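Local coordinates for protein kinase domain-containing protein (Chaetomium thermophilum, PDB 6Z3U), which probably phosphorylates serine and threonine residues, including those of the RNA polymerase II tail, as the cyclin-dependent kinase subunit of the CAK complex, at residues E173-G178 and E233-D238. Sequence-based numbering, arbitrary orientation.
Sequences EYLPLG and EVKLAD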
ATOM      1  N   GLU B 173       7.428  -9.677  13.878  1.00 28.36           N
ATOM      2  CA  GLU B 173       8.648  -9.700  14.669  1.00 28.46           C
ATOM      3  C   GLU B 173       8.305  -9.686  16.153  1.00 28.81           C
ATOM      4  O   GLU B 173       7.408  -8.964  16.593  1.00 31.72           O
ATOM      5  CB  GLU B 173       9.518  -8.493  14.320  1.00 27.46           C
ATOM      6  CG  GLU B 173      10.940  -8.828  13.916  1.00 27.68           C
ATOM      7  CD  GLU B 173      11.768  -7.587  13.637  1.00 28.68           C
ATOM      8  OE1 GLU B 173      11.411  -6.829  12.711  1.00 33.12           O
ATOM      9  OE2 GLU B 173      12.773  -7.368  14.346  1.00 49.18           O
ATOM     10  N   TYR B 174       9.024 -10.492  16.928  1.00 30.80           N
ATOM     11  CA  TYR B 174       8.847 -10.524  18.374  1.00 40.27           C
ATOM     12  C   TYR B 174       9.710  -9.436  19.005  1.00 40.88           C
ATOM     13  O   TYR B 174      10.943  -9.482  18.919  1.00 33.78           O
ATOM     14  CB  TYR B 174       9.208 -11.899  18.930  1.00 39.62           C
ATOM     15  CG  TYR B 174       8.985 -12.027  20.420  1.00 37.34           C
ATOM     16  CD1 TYR B 174       7.707 -11.957  20.957  1.00 42.59           C
ATOM     17  CD2 TYR B 174      10.050 -12.229  21.286  1.00 32.63           C
ATOM     18  CE1 TYR B 174       7.495 -12.077  22.319  1.00 42.09           C
ATOM     19  CE2 TYR B 174       9.848 -12.354  22.649  1.00 41.48           C
ATOM     20  CZ  TYR B 174       8.567 -12.276  23.159  1.00 35.24           C
ATOM     21  OH  TYR B 174       8.351 -12.395  24.513  1.00 34.41           O
ATOM     22  N   LEU B 175       9.059  -8.458  19.638  1.00 37.85           N
ATOM     23  CA  LEU B 175       9.721  -7.293  20.223  1.00 36.10           C
ATOM     24  C   LEU B 175       9.412  -7.255  21.714  1.00 34.24           C
ATOM     25  O   LEU B 175       8.463  -6.582  22.146  1.00 32.76           O
ATOM     26  CB  LEU B 175       9.259  -6.012  19.527  1.00 37.34           C
ATOM     27  CG  LEU B 175       9.314  -6.063  17.998  1.00 30.92           C
ATOM     28  CD1 LEU B 175       8.734  -4.797  17.387  1.00 25.47           C
ATOM     29  CD2 LEU B 175      10.742  -6.283  17.516  1.00 35.57           C
ATOM     30  N   PRO B 176      10.196  -7.951  22.546  1.00 39.34           N
ATOM     31  CA  PRO B 176       9.806  -8.128  23.952  1.00 36.67           C
ATOM     32  C   PRO B 176      10.114  -6.951  24.867  1.00 38.17           C
ATOM     33  O   PRO B 176       9.568  -6.907  25.978  1.00 47.28           O
ATOM     34  CB  PRO B 176      10.614  -9.363  24.376  1.00 36.20           C
ATOM     35  CG  PRO B 176      11.843  -9.304  23.527  1.00 30.84           C
ATOM     36  CD  PRO B 176      11.399  -8.735  22.201  1.00 41.31           C
ATOM     37  N   LEU B 177      10.948  -6.000  24.451  1.00 40.78           N
ATOM     38  CA  LEU B 177      11.393  -4.930  25.335  1.00 31.91           C
ATOM     39  C   LEU B 177      10.436  -3.745  25.380  1.00 30.39           C
ATOM     40  O   LEU B 177      10.823  -2.672  25.854  1.00 44.98           O
ATOM     41  CB  LEU B 177      12.787  -4.451  24.925  1.00 29.60           C
ATOM     42  CG  LEU B 177      13.940  -5.407  25.229  1.00 29.27           C
ATOM     43  CD1 LEU B 177      15.269  -4.758  24.888  1.00 46.23           C
ATOM     44  CD2 LEU B 177      13.924  -5.835  26.683  1.00 29.31           C
ATOM     45  N   GLY B 178       9.211  -3.904  24.895  1.00 39.19           N
ATOM     46  CA  GLY B 178       8.215  -2.861  25.030  1.00 34.37           C
ATOM     47  C   GLY B 178       8.325  -1.775  23.985  1.00 29.22           C
ATOM     48  O   GLY B 178       8.637  -2.049  22.824  1.00 36.26           O
ATOM     49  N   GLU B 233      17.172  -2.535  19.081  1.00 40.63           N
ATOM     50  CA  GLU B 233      16.786  -1.783  17.893  1.00 26.29           C
ATOM     51  C   GLU B 233      15.309  -1.417  17.970  1.00 28.04           C
ATOM     52  O   GLU B 233      14.461  -2.270  18.248  1.00 33.57           O
ATOM     53  CB  GLU B 233      17.065  -2.609  16.635  1.00 35.82           C
ATOM     54  CG  GLU B 233      16.940  -1.842  15.320  1.00 36.06           C
ATOM     55  CD  GLU B 233      18.281  -1.354  14.787  1.00 42.91           C
ATOM     56  OE1 GLU B 233      19.171  -2.202  14.549  1.00 45.37           O
ATOM     57  OE2 GLU B 233      18.445  -0.128  14.604  1.00 34.92           O
ATOM     58  N   VAL B 234      15.001  -0.148  17.717  1.00 32.63           N
ATOM     59  CA  VAL B 234      13.633   0.358  17.782  1.00 26.52           C
ATOM     60  C   VAL B 234      12.972   0.192  16.423  1.00 28.44           C
ATOM     61  O   VAL B 234      13.577   0.473  15.381  1.00 30.90           O
ATOM     62  CB  VAL B 234      13.617   1.829  18.237  1.00 21.45           C
ATOM     63  CG1 VAL B 234      12.273   2.462  17.942  1.00 33.27           C
ATOM     64  CG2 VAL B 234      13.923   1.924  19.722  1.00 25.99           C
ATOM     65  N   LYS B 235      11.717  -0.258  16.434  1.00 30.53           N
ATOM     66  CA  LYS B 235      10.955  -0.534  15.223  1.00 25.85           C
ATOM     67  C   LYS B 235       9.663   0.277  15.239  1.00 25.45           C
ATOM     68  O   LYS B 235       8.978   0.339  16.265  1.00 31.38           O
ATOM     69  CB  LYS B 235      10.622  -2.029  15.101  1.00 24.41           C
ATOM     70  CG  LYS B 235      11.704  -2.995  15.579  1.00 21.98           C
ATOM     71  CD  LYS B 235      12.476  -3.613  14.421  1.00 27.17           C
ATOM     72  CE  LYS B 235      13.704  -4.366  14.922  1.00 41.17           C
ATOM     73  NZ  LYS B 235      14.571  -4.879  13.823  1.00 41.73           N
ATOM     74  N   LEU B 236       9.351   0.916  14.113  1.00 24.64           N
ATOM     75  CA  LEU B 236       8.057   1.567  13.918  1.00 25.72           C
ATOM     76  C   LEU B 236       7.000   0.517  13.592  1.00 31.92           C
ATOM     77  O   LEU B 236       7.209  -0.323  12.711  1.00 39.04           O
ATOM     78  CB  LEU B 236       8.153   2.586  12.785  1.00 26.71           C
ATOM     79  CG  LEU B 236       7.063   3.652  12.664  1.00 30.90           C
ATOM     80  CD1 LEU B 236       6.906   4.426  13.961  1.00 32.85           C
ATOM     81  CD2 LEU B 236       7.373   4.593  11.515  1.00 20.25           C
ATOM     82  N   ALA B 237       5.854   0.571  14.279  1.00 45.68           N
ATOM     83  CA  ALA B 237       4.944  -0.571  14.301  1.00 48.37           C
ATOM     84  C   ALA B 237       3.554  -0.271  13.757  1.00 52.78           C
ATOM     85  O   ALA B 237       3.126  -0.934  12.807  1.00 68.43           O
ATOM     86  CB  ALA B 237       4.834  -1.120  15.731  1.00 47.94           C
ATOM     87  N   ASP B 238       2.807   0.662  14.342  1.00 38.16           N
ATOM     88  CA  ASP B 238       1.384   0.784  14.026  1.00 39.67           C
ATOM     89  C   ASP B 238       1.212   1.544  12.716  1.00 38.32           C
ATOM     90  O   ASP B 238       1.509   2.740  12.640  1.00 49.62           O
ATOM     91  CB  ASP B 238       0.633   1.473  15.159  1.00 48.91           C
ATOM     92  CG  ASP B 238      -0.875   1.365  15.007  1.00 42.32           C
ATOM     93  OD1 ASP B 238      -1.388   1.724  13.924  1.00 41.64           O
ATOM     94  OD2 ASP B 238      -1.542   0.913  15.962  1.00 45.35           O
TER
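The hinge of the protein kinase fold, where the chain leaves the small-lobe sheet after strand 168-172, meets the strand that leads into the DFG motif through Glu173, Leu175 and Lys235. Strand 234-236 pairs antiparallel with 226-228 in the large lobe, and Asp238 at the end of 233-238 is the DFG aspartate. Glu173 and Lys235 form a salt bridge, with their side chains crossing at about a right angle; NZ of Lys235 is 3.1 Å from OE2 of Glu173, though as a hydrogen bond this is weak. The other carboxylate oxygen, OE1, accepts a hydrogen bond from the backbone N of Gly156, so the two oxygens of Glu173 serve different partners. NZ of Lys235 also donates to the carbonyl O of Pro152, its stronger polar partner, which ties the amine to the loop before strand 157-162. The lysine reaches this spot by a bend near its root: chi2 is -102°, and beyond it the chain runs out extended to NZ. Closer to the strand backbone, along the lysine's CB and CG, the contact turns apolar. Leu175 presents both methyls to the lysine stem, CD1 and CD2 each lying 3.9 Å from CG of Lys235. The same leucine also touches Leu227 and Ala229, and its side chain sits about 9 Å from that of Leu98 in the predicted ATP site. Val234 and Leu236 point away from the hinge, onto helix 194-213, while Lys235 between them points toward it, with its CB 4.1 Å from CD1 of Leu175.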